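Local coordinates for choline binding protein PCPA (Streptococcus pneumoniae, PDB 4CP6), which is a pneumococcal vaccine antigen that, as a choline-binding protein with leucine-rich repeats, probably attaches to choline on the cell surface, at residues 230-239 and 251-259; 299-310 and 322-333. All coordinates share one frame; numbering follows the deposited sequence.

Contact 1 of 2, residues 230-239 and 251-259; sequences VLFSKDKTQL and YKTPKETKE
Thr237 O takes two backbone N-H groups from the facing segment: Lys258 N at 2.8 Å from Thr237 O, tilted from the carbonyl plane, and Glu259 N, which meets the oxygen nearly end-on. Leu239 N then donates to Glu259 O over 3.0 Å with an almost straight N-H...O angle of 167°. The two bonds of Glu259 make the parallel bridge between Gln238 and Glu259, whose side chains run alongside each other in the same direction with amide and carboxylate planes 26° apart; Lys258 N is an additional donor to the same carbonyl. Asp235 OD1 accepts Thr237 N, making an Asx turn, and also the hydroxyls Thr237 OG1 and Ser233 OG, a threefold grip that fixes the carboxylate. In the facing segment Pro254 O receives both Thr257 N and Thr257 OG1 on one face of its plane, bracing the type I turn 254-257.

Packing spreads from these bonds. The Pro254 ring abuts the end of Phe232, with Pro254 CG 3.5 Å from Phe232 CE2, and Tyr251 OH lies in the plane of the same ring at its edge, 3.4 Å from Phe232 CZ. With Tyr251 CG anti to the backbone N (chi1 -176°), the phenol reaches back to Phe232 and Val230. Leu239 CD1 touches both Thr253 CG2 (3.7 Å from Leu239 CD1) and the edge of the Tyr251 ring. Lys236, bent at its last two torsions, lays CE against Glu256 OE1, while its NZ stays 4.7 Å from that Glu256 OE1, too far for a salt bridge.

The contact joins the antiparallel hairpin of strands 230-233 and 238-241 to the parallel strand 259-260 of the same sheet. Strand 224-227 flanks the hairpin, Asn277 holds Thr253 OG1 and Thr257 O, and strand 273-275 packs against Tyr251.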
loop_
_atom_site.group_PDB
_atom_site.type_symbol
_atom_site.label_atom_id
_atom_site.label_comp_id
_atom_site.label_asym_id
_atom_site.label_seq_id
_atom_site.Cartn_x
_atom_site.Cartn_y
_atom_site.Cartn_z
ATOM N N VAL A 230 7.886 13.543 3.530
ATOM C CA VAL A 230 6.989 12.682 4.329
ATOM C C VAL A 230 5.565 13.162 4.160
ATOM O O VAL A 230 5.303 14.357 4.320
ATOM C CB VAL A 230 7.399 12.667 5.822
ATOM C CG1 VAL A 230 6.529 11.701 6.622
ATOM C CG2 VAL A 230 8.867 12.265 5.964
ATOM N N LEU A 231 4.647 12.245 3.832
ATOM C CA LEU A 231 3.250 12.585 3.599
ATOM C C LEU A 231 2.426 12.535 4.877
ATOM O O LEU A 231 2.409 11.511 5.564
ATOM C CB LEU A 231 2.674 11.639 2.542
ATOM C CG LEU A 231 1.208 11.806 2.180
ATOM C CD1 LEU A 231 0.948 13.123 1.440
ATOM C CD2 LEU A 231 0.775 10.647 1.283
ATOM N N PHE A 232 1.710 13.632 5.178
ATOM C CA PHE A 232 0.831 13.782 6.310
ATOM C C PHE A 232 -0.531 14.273 5.846
ATOM O O PHE A 232 -0.665 14.846 4.755
ATOM C CB PHE A 232 1.368 14.898 7.229
ATOM C CG PHE A 232 2.607 14.580 8.031
ATOM C CD1 PHE A 232 3.868 14.734 7.473
ATOM C CD2 PHE A 232 2.505 14.089 9.322
ATOM C CE1 PHE A 232 5.015 14.467 8.222
ATOM C CE2 PHE A 232 3.653 13.820 10.070
ATOM C CZ PHE A 232 4.899 13.988 9.502
ATOM N N SER A 233 -1.507 14.173 6.728
ATOM C CA SER A 233 -2.746 14.935 6.561
ATOM C C SER A 233 -2.353 16.424 6.750
ATOM O O SER A 233 -1.352 16.730 7.408
ATOM C CB SER A 233 -3.777 14.558 7.614
ATOM O OG SER A 233 -3.275 14.705 8.941
ATOM N N LYS A 234 -3.118 17.357 6.153
ATOM C CA LYS A 234 -2.789 18.775 6.261
ATOM C C LYS A 234 -2.574 19.238 7.723
ATOM O O LYS A 234 -1.639 20.002 8.004
ATOM C CB LYS A 234 -3.909 19.573 5.580
ATOM C CG LYS A 234 -3.680 21.074 5.556
ATOM C CD LYS A 234 -2.751 21.483 4.469
ATOM C CE LYS A 234 -2.711 22.987 4.375
ATOM N NZ LYS A 234 -1.800 23.425 3.297
ATOM N N ASP A 235 -3.394 18.720 8.643
ATOM C CA ASP A 235 -3.294 19.089 10.069
ATOM C C ASP A 235 -2.178 18.342 10.841
ATOM O O ASP A 235 -1.997 18.593 12.041
ATOM C CB ASP A 235 -4.658 18.927 10.754
ATOM C CG ASP A 235 -5.209 17.497 10.835
ATOM O OD1 ASP A 235 -4.437 16.536 10.600
ATOM O OD2 ASP A 235 -6.411 17.339 11.116
ATOM N N LYS A 236 -1.416 17.457 10.148
ATOM C CA LYS A 236 -0.283 16.697 10.701
ATOM C C LYS A 236 -0.701 15.719 11.798
ATOM O O LYS A 236 0.184 15.141 12.442
ATOM C CB LYS A 236 0.866 17.623 11.151
ATOM C CG LYS A 236 1.530 18.344 9.960
ATOM C CD LYS A 236 2.319 19.604 10.375
ATOM C CE LYS A 236 3.619 19.351 11.117
ATOM N NZ LYS A 236 4.669 18.777 10.237
ATOM N N THR A 237 -2.018 15.441 11.949
ATOM C CA THR A 237 -2.446 14.434 12.920
ATOM C C THR A 237 -2.181 13.019 12.425
ATOM O O THR A 237 -2.081 12.102 13.246
ATOM C CB THR A 237 -3.905 14.592 13.307
ATOM O OG1 THR A 237 -4.763 14.361 12.172
ATOM C CG2 THR A 237 -4.174 15.939 13.972
ATOM N N GLN A 238 -2.098 12.831 11.094
ATOM C CA GLN A 238 -1.865 11.499 10.525
ATOM C C GLN A 238 -0.580 11.519 9.762
ATOM O O GLN A 238 -0.457 12.299 8.806
ATOM C CB GLN A 238 -3.033 11.069 9.592
ATOM C CG GLN A 238 -4.423 11.152 10.248
ATOM C CD GLN A 238 -5.567 10.892 9.312
ATOM O OE1 GLN A 238 -6.298 11.808 8.916
ATOM N NE2 GLN A 238 -5.800 9.624 9.016
ATOM N N LEU A 239 0.389 10.668 10.139
ATOM C CA LEU A 239 1.582 10.476 9.340
ATOM C C LEU A 239 1.182 9.324 8.417
ATOM O O LEU A 239 0.994 8.182 8.866
ATOM C CB LEU A 239 2.824 10.169 10.204
ATOM C CG LEU A 239 4.143 10.210 9.458
ATOM C CD1 LEU A 239 5.316 10.343 10.463
ATOM C CD2 LEU A 239 4.337 8.972 8.524
ATOM N N TYR A 251 14.883 10.439 12.955
ATOM C CA TYR A 251 13.665 11.197 12.654
ATOM C C TYR A 251 12.851 11.341 13.893
ATOM O O TYR A 251 12.808 10.423 14.731
ATOM C CB TYR A 251 12.833 10.460 11.574
ATOM C CG TYR A 251 11.595 11.201 11.103
ATOM C CD1 TYR A 251 11.701 12.301 10.260
ATOM C CD2 TYR A 251 10.316 10.764 11.456
ATOM C CE1 TYR A 251 10.571 12.983 9.824
ATOM C CE2 TYR A 251 9.176 11.431 11.015
ATOM C CZ TYR A 251 9.316 12.548 10.209
ATOM O OH TYR A 251 8.218 13.220 9.765
ATOM N N LYS A 252 12.179 12.505 14.018
ATOM C CA LYS A 252 11.274 12.782 15.097
ATOM C C LYS A 252 9.914 13.137 14.494
ATOM O O LYS A 252 9.835 14.053 13.683
ATOM C CB LYS A 252 11.756 13.967 15.962
ATOM C CG LYS A 252 13.097 13.712 16.639
ATOM C CD LYS A 252 13.532 14.907 17.493
ATOM C CE LYS A 252 15.008 14.837 17.788
ATOM N NZ LYS A 252 15.682 16.113 17.431
ATOM N N THR A 253 8.845 12.425 14.871
ATOM C CA THR A 253 7.521 12.796 14.373
ATOM C C THR A 253 7.139 14.152 14.988
ATOM O O THR A 253 7.494 14.477 16.135
ATOM C CB THR A 253 6.490 11.716 14.696
ATOM O OG1 THR A 253 6.491 11.465 16.120
ATOM C CG2 THR A 253 6.734 10.447 13.929
ATOM N N PRO A 254 6.357 14.956 14.243
ATOM C CA PRO A 254 5.945 16.266 14.785
ATOM C C PRO A 254 5.010 16.142 15.966
ATOM O O PRO A 254 4.345 15.121 16.157
ATOM C CB PRO A 254 5.257 16.953 13.593
ATOM C CG PRO A 254 4.905 15.860 12.639
ATOM C CD PRO A 254 5.880 14.727 12.864
ATOM N N LYS A 255 4.970 17.193 16.812
ATOM C CA LYS A 255 4.176 17.176 18.027
ATOM C C LYS A 255 2.669 16.942 17.818
ATOM O O LYS A 255 2.003 16.461 18.728
ATOM C CB LYS A 255 4.412 18.462 18.851
ATOM C CG LYS A 255 3.953 19.752 18.159
ATOM C CD LYS A 255 4.008 20.930 19.135
ATOM C CE LYS A 255 3.438 22.185 18.529
ATOM N NZ LYS A 255 3.498 23.321 19.488
ATOM N N GLU A 256 2.146 17.267 16.615
ATOM C CA GLU A 256 0.724 17.128 16.301
ATOM C C GLU A 256 0.321 15.703 15.972
ATOM O O GLU A 256 -0.858 15.440 15.934
ATOM C CB GLU A 256 0.374 17.971 15.057
ATOM C CG GLU A 256 0.534 19.482 15.232
ATOM C CD GLU A 256 1.913 20.045 14.932
ATOM O OE1 GLU A 256 2.794 19.280 14.475
ATOM O OE2 GLU A 256 2.102 21.268 15.132
ATOM N N THR A 257 1.293 14.803 15.699
ATOM C CA THR A 257 0.941 13.451 15.260
ATOM C C THR A 257 0.091 12.702 16.262
ATOM O O THR A 257 0.462 12.625 17.441
ATOM C CB THR A 257 2.182 12.650 14.886
ATOM O OG1 THR A 257 3.174 13.466 14.266
ATOM C CG2 THR A 257 1.861 11.461 14.004
ATOM N N LYS A 258 -1.038 12.144 15.809
ATOM C CA LYS A 258 -1.925 11.326 16.642
ATOM C C LYS A 258 -1.831 9.855 16.204
ATOM O O LYS A 258 -2.065 8.947 17.012
ATOM C CB LYS A 258 -3.369 11.782 16.529
ATOM C CG LYS A 258 -3.558 13.215 17.029
ATOM C CD LYS A 258 -5.030 13.547 17.234
ATOM C CE LYS A 258 -5.215 14.700 18.199
ATOM N NZ LYS A 258 -5.328 16.007 17.495
ATOM N N GLU A 259 -1.529 9.603 14.921
ATOM C CA GLU A 259 -1.428 8.222 14.476
ATOM C C GLU A 259 -0.457 8.049 13.351
ATOM O O GLU A 259 -0.284 8.951 12.500
ATOM C CB GLU A 259 -2.806 7.659 14.087
ATOM C CG GLU A 259 -3.393 8.268 12.841
ATOM C CD GLU A 259 -4.710 7.635 12.425
ATOM O OE1 GLU A 259 -4.747 6.414 12.139
ATOM O OE2 GLU A 259 -5.711 8.381 12.385
#

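Contact 2 of 2, residues 299-310 and 322-333; sequences LPNSLETIERLA and LPDNVKNFGKHV
Ile306 packs tightly against Val333: Ile306 CG2 is 3.5 Å from Val333 CG2, closer than usual for two methyl carbons. Ile306 CG1 is anti to the carbonyl carbon (chi1 -49°) and carries CD1 toward Leu322 CD2, 4.0 Å from Ile306 CD1, and alongside the Phe329 ring. Pro323 is wedged among Leu299, Leu303 and Pro300 O, with Pro323 CG 3.2 Å from that oxygen.

Alongside this packing the backbones pair in parallel. Glu304 O accepts both Lys327 N and Asn328 N, Ile306 N donates to Asn328 O, and Ile306 O receives Gly330 N at 2.8 Å in the carbonyl plane. Matching residues stacked one turn apart, with short parallel strands, form the ladder of a leucine-rich repeat solenoid of BspA type. The chains still run near each other at Arg308 and Gly330, where Arg308 CA is 4.2 Å from Gly330 CA.

The polar side, by contrast, relies on single bonds and water. Asn325 ND2 donates to Asn301 O with an N-H...O angle of 174°, the acceptor lying in the amide plane, and one water links Asn301 O, Leu303 O and Asn325 N. Glu304 OE1 and Lys327 NZ stay 4.7 Å apart, joined through a second water whose bond to the lysine is weak. At the far turn Leu309 N reaches His332 O from above its carbonyl plane, with Leu309 CD1 over the guanidinium of Arg308.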
loop_
_atom_site.group_PDB
_atom_site.type_symbol
_atom_site.label_atom_id
_atom_site.label_comp_id
_atom_site.label_asym_id
_atom_site.label_seq_id
_atom_site.Cartn_x
_atom_site.Cartn_y
_atom_site.Cartn_z
ATOM N N LEU A 299 8.650 5.074 22.292
ATOM C CA LEU A 299 7.189 4.979 22.301
ATOM C C LEU A 299 6.656 5.822 23.445
ATOM O O LEU A 299 7.143 5.715 24.572
ATOM C CB LEU A 299 6.762 3.523 22.494
ATOM C CG LEU A 299 7.285 2.540 21.416
ATOM C CD1 LEU A 299 6.876 1.108 21.772
ATOM C CD2 LEU A 299 6.776 2.922 20.023
ATOM N N PRO A 300 5.632 6.647 23.173
ATOM C CA PRO A 300 5.189 7.633 24.171
ATOM C C PRO A 300 4.184 7.156 25.208
ATOM O O PRO A 300 3.503 6.156 25.013
ATOM C CB PRO A 300 4.577 8.739 23.299
ATOM C CG PRO A 300 3.977 7.952 22.128
ATOM C CD PRO A 300 5.009 6.891 21.856
ATOM N N ASN A 301 4.096 7.892 26.344
ATOM C CA ASN A 301 3.130 7.594 27.390
ATOM C C ASN A 301 1.696 7.589 26.871
ATOM O O ASN A 301 0.877 6.854 27.384
ATOM C CB ASN A 301 3.253 8.640 28.517
ATOM C CG ASN A 301 4.603 8.580 29.194
ATOM O OD1 ASN A 301 5.314 9.604 29.379
ATOM N ND2 ASN A 301 4.995 7.385 29.571
ATOM N N SER A 302 1.404 8.418 25.841
ATOM C CA SER A 302 0.067 8.515 25.263
ATOM C C SER A 302 -0.322 7.324 24.381
ATOM O O SER A 302 -1.495 7.241 23.990
ATOM C CB SER A 302 -0.035 9.790 24.432
ATOM O OG SER A 302 1.025 9.831 23.495
ATOM N N LEU A 303 0.627 6.420 24.058
ATOM C CA LEU A 303 0.302 5.331 23.123
ATOM C C LEU A 303 -0.758 4.389 23.665
ATOM O O LEU A 303 -0.573 3.762 24.702
ATOM C CB LEU A 303 1.588 4.579 22.790
ATOM C CG LEU A 303 1.476 3.449 21.738
ATOM C CD1 LEU A 303 1.064 4.001 20.372
ATOM C CD2 LEU A 303 2.825 2.772 21.620
ATOM N N GLU A 304 -1.871 4.242 22.903
ATOM C CA GLU A 304 -2.973 3.397 23.316
ATOM C C GLU A 304 -3.079 2.096 22.524
ATOM O O GLU A 304 -3.603 1.108 23.053
ATOM C CB GLU A 304 -4.298 4.138 23.052
ATOM C CG GLU A 304 -4.499 5.451 23.798
ATOM C CD GLU A 304 -5.721 6.244 23.352
ATOM O OE1 GLU A 304 -6.541 5.708 22.566
ATOM O OE2 GLU A 304 -5.837 7.421 23.761
ATOM N N THR A 305 -2.729 2.130 21.232
ATOM C CA THR A 305 -2.982 1.011 20.338
ATOM C C THR A 305 -1.786 0.729 19.479
ATOM O O THR A 305 -1.277 1.641 18.818
ATOM C CB THR A 305 -4.202 1.397 19.423
ATOM O OG1 THR A 305 -5.320 1.690 20.270
ATOM C CG2 THR A 305 -4.560 0.291 18.418
ATOM N N ILE A 306 -1.417 -0.560 19.373
ATOM C CA ILE A 306 -0.362 -1.006 18.474
ATOM C C ILE A 306 -0.968 -2.157 17.690
ATOM O O ILE A 306 -1.249 -3.211 18.258
ATOM C CB ILE A 306 0.939 -1.422 19.172
ATOM C CG1 ILE A 306 1.394 -0.381 20.185
ATOM C CG2 ILE A 306 2.029 -1.680 18.118
ATOM C CD1 ILE A 306 2.638 -0.854 20.985
ATOM N N GLU A 307 -1.200 -1.964 16.381
ATOM C CA GLU A 307 -1.896 -2.937 15.562
ATOM C C GLU A 307 -1.038 -4.085 15.069
ATOM O O GLU A 307 0.189 -4.116 15.254
ATOM C CB GLU A 307 -2.593 -2.226 14.385
ATOM C CG GLU A 307 -3.648 -1.216 14.799
ATOM C CD GLU A 307 -4.486 -0.690 13.645
ATOM O OE1 GLU A 307 -4.012 -0.634 12.479
ATOM O OE2 GLU A 307 -5.642 -0.310 13.929
ATOM N N ARG A 308 -1.705 -5.028 14.411
ATOM C CA ARG A 308 -1.115 -6.244 13.893
ATOM C C ARG A 308 0.174 -6.033 13.114
ATOM O O ARG A 308 0.231 -5.194 12.216
ATOM C CB ARG A 308 -2.162 -6.975 13.026
ATOM C CG ARG A 308 -1.637 -8.162 12.212
ATOM C CD ARG A 308 -2.781 -9.012 11.652
ATOM N NE ARG A 308 -2.253 -10.158 10.896
ATOM C CZ ARG A 308 -2.077 -10.207 9.580
ATOM N NH1 ARG A 308 -2.374 -9.158 8.824
ATOM N NH2 ARG A 308 -1.611 -11.315 9.007
ATOM N N LEU A 309 1.203 -6.782 13.459
ATOM C CA LEU A 309 2.475 -6.811 12.751
ATOM C C LEU A 309 3.084 -5.432 12.601
ATOM O O LEU A 309 3.809 -5.178 11.641
ATOM C CB LEU A 309 2.376 -7.580 11.412
ATOM C CG LEU A 309 2.130 -9.096 11.601
ATOM C CD1 LEU A 309 1.551 -9.727 10.330
ATOM C CD2 LEU A 309 3.418 -9.786 12.015
ATOM N N ALA A 310 2.910 -4.578 13.614
ATOM C CA ALA A 310 3.552 -3.258 13.553
ATOM C C ALA A 310 5.090 -3.413 13.622
ATOM O O ALA A 310 5.811 -2.667 12.967
ATOM C CB ALA A 310 3.073 -2.388 14.718
ATOM N N LEU A 322 7.584 -1.073 25.811
ATOM C CA LEU A 322 6.158 -0.806 25.617
ATOM C C LEU A 322 5.702 0.099 26.766
ATOM O O LEU A 322 5.940 -0.201 27.943
ATOM C CB LEU A 322 5.344 -2.097 25.585
ATOM C CG LEU A 322 5.736 -3.115 24.496
ATOM C CD1 LEU A 322 4.940 -4.414 24.667
ATOM C CD2 LEU A 322 5.547 -2.526 23.072
ATOM N N PRO A 323 5.117 1.247 26.426
ATOM C CA PRO A 323 4.779 2.228 27.459
ATOM C C PRO A 323 3.674 1.787 28.372
ATOM O O PRO A 323 2.998 0.769 28.150
ATOM C CB PRO A 323 4.477 3.513 26.675
ATOM C CG PRO A 323 4.062 3.029 25.320
ATOM C CD PRO A 323 4.834 1.744 25.067
ATOM N N ASP A 324 3.522 2.539 29.460
ATOM C CA ASP A 324 2.731 2.077 30.580
ATOM C C ASP A 324 1.248 1.908 30.379
ATOM O O ASP A 324 0.621 1.192 31.162
ATOM C CB ASP A 324 2.959 3.004 31.795
ATOM C CG ASP A 324 4.398 3.013 32.310
ATOM O OD1 ASP A 324 5.103 1.986 32.160
ATOM O OD2 ASP A 324 4.833 4.064 32.856
ATOM N N ASN A 325 0.680 2.561 29.353
ATOM C CA ASN A 325 -0.760 2.659 29.193
ATOM C C ASN A 325 -1.330 2.049 27.903
ATOM O O ASN A 325 -2.464 2.365 27.537
ATOM C CB ASN A 325 -1.140 4.161 29.288
ATOM C CG ASN A 325 -0.446 4.899 30.422
ATOM O OD1 ASN A 325 -0.636 4.545 31.590
ATOM N ND2 ASN A 325 0.439 5.885 30.111
ATOM N N VAL A 326 -0.552 1.198 27.194
ATOM C CA VAL A 326 -1.088 0.602 25.981
ATOM C C VAL A 326 -2.299 -0.248 26.375
ATOM O O VAL A 326 -2.231 -1.053 27.336
ATOM C CB VAL A 326 -0.046 -0.267 25.259
ATOM C CG1 VAL A 326 -0.598 -0.744 23.929
ATOM C CG2 VAL A 326 1.257 0.496 25.023
ATOM N N LYS A 327 -3.412 -0.067 25.652
ATOM C CA LYS A 327 -4.663 -0.761 25.920
ATOM C C LYS A 327 -4.947 -1.855 24.912
ATOM O O LYS A 327 -5.609 -2.839 25.247
ATOM C CB LYS A 327 -5.825 0.244 25.884
ATOM C CG LYS A 327 -5.734 1.373 26.933
ATOM C CD LYS A 327 -7.042 2.159 27.017
ATOM C CE LYS A 327 -6.855 3.642 26.788
ATOM N NZ LYS A 327 -8.148 4.381 26.822
ATOM N N ASN A 328 -4.521 -1.658 23.653
ATOM C CA ASN A 328 -4.906 -2.567 22.583
ATOM C C ASN A 328 -3.710 -3.018 21.804
ATOM O O ASN A 328 -2.988 -2.191 21.245
ATOM C CB ASN A 328 -5.876 -1.843 21.615
ATOM C CG ASN A 328 -6.976 -1.075 22.296
ATOM O OD1 ASN A 328 -7.802 -1.651 23.020
ATOM N ND2 ASN A 328 -6.971 0.247 22.149
ATOM N N PHE A 329 -3.526 -4.329 21.718
ATOM C CA PHE A 329 -2.491 -4.926 20.881
ATOM C C PHE A 329 -3.161 -5.763 19.807
ATOM O O PHE A 329 -3.999 -6.614 20.143
ATOM C CB PHE A 329 -1.592 -5.861 21.681
ATOM C CG PHE A 329 -0.744 -5.185 22.708
ATOM C CD1 PHE A 329 0.434 -4.534 22.347
ATOM C CD2 PHE A 329 -1.116 -5.186 24.046
ATOM C CE1 PHE A 329 1.207 -3.878 23.307
ATOM C CE2 PHE A 329 -0.332 -4.546 25.000
ATOM C CZ PHE A 329 0.831 -3.916 24.635
ATOM N N GLY A 330 -2.780 -5.580 18.540
ATOM C CA GLY A 330 -3.314 -6.444 17.503
ATOM C C GLY A 330 -2.644 -7.811 17.562
ATOM O O GLY A 330 -1.652 -8.031 18.282
ATOM N N LYS A 331 -3.150 -8.730 16.743
ATOM C CA LYS A 331 -2.606 -10.090 16.631
ATOM C C LYS A 331 -1.186 -10.009 16.044
ATOM O O LYS A 331 -0.943 -9.218 15.134
ATOM C CB LYS A 331 -3.541 -10.918 15.729
ATOM C CG LYS A 331 -3.197 -12.388 15.584
ATOM C CD LYS A 331 -4.334 -13.135 14.871
ATOM C CE LYS A 331 -3.952 -14.537 14.458
ATOM N NZ LYS A 331 -5.154 -15.376 14.169
ATOM N N HIS A 332 -0.238 -10.799 16.542
ATOM C CA HIS A 332 1.139 -10.803 16.024
ATOM C C HIS A 332 1.746 -9.410 16.032
ATOM O O HIS A 332 2.349 -8.981 15.052
ATOM C CB HIS A 332 1.236 -11.453 14.632
ATOM C CG HIS A 332 0.951 -12.918 14.667
ATOM N ND1 HIS A 332 1.847 -13.830 15.200
ATOM C CD2 HIS A 332 -0.154 -13.576 14.266
ATOM C CE1 HIS A 332 1.280 -15.021 15.019
ATOM N NE2 HIS A 332 0.065 -14.910 14.518
ATOM N N VAL A 333 1.622 -8.700 17.159
ATOM C CA VAL A 333 2.113 -7.339 17.205
ATOM C C VAL A 333 3.638 -7.279 17.066
ATOM O O VAL A 333 4.151 -6.306 16.498
ATOM C CB VAL A 333 1.583 -6.598 18.441
ATOM C CG1 VAL A 333 2.063 -7.257 19.736
ATOM C CG2 VAL A 333 1.990 -5.131 18.396
HETATM O O HOH W 1 1.146 3.974 26.890
HETATM O O HOH W 2 -8.242 3.272 23.687
#

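Overall arrangement
Contacts 1 and 2 reach the same mixed sheet, their centres 18 Å apart and their nearest atoms about 7 Å apart, so they are linked through strand pairing and not by touch. Contact 1 sits where the antiparallel hairpin meets the first parallel strand; contact 2 joins its last two strands, 305-306 and 328-329. Both mix buried and exposed residues, and both include a carbonyl that accepts two N-H groups. Their apolar chemistry differs: the rings of Phe232 and Tyr251 meet in contact 1, whereas isoleucine, leucine and valine side chains dominate contact 2, each set joined by a proline. Contact 2 also buries more surface, 918 against 597 Å², and carries bridging waters on its polar side.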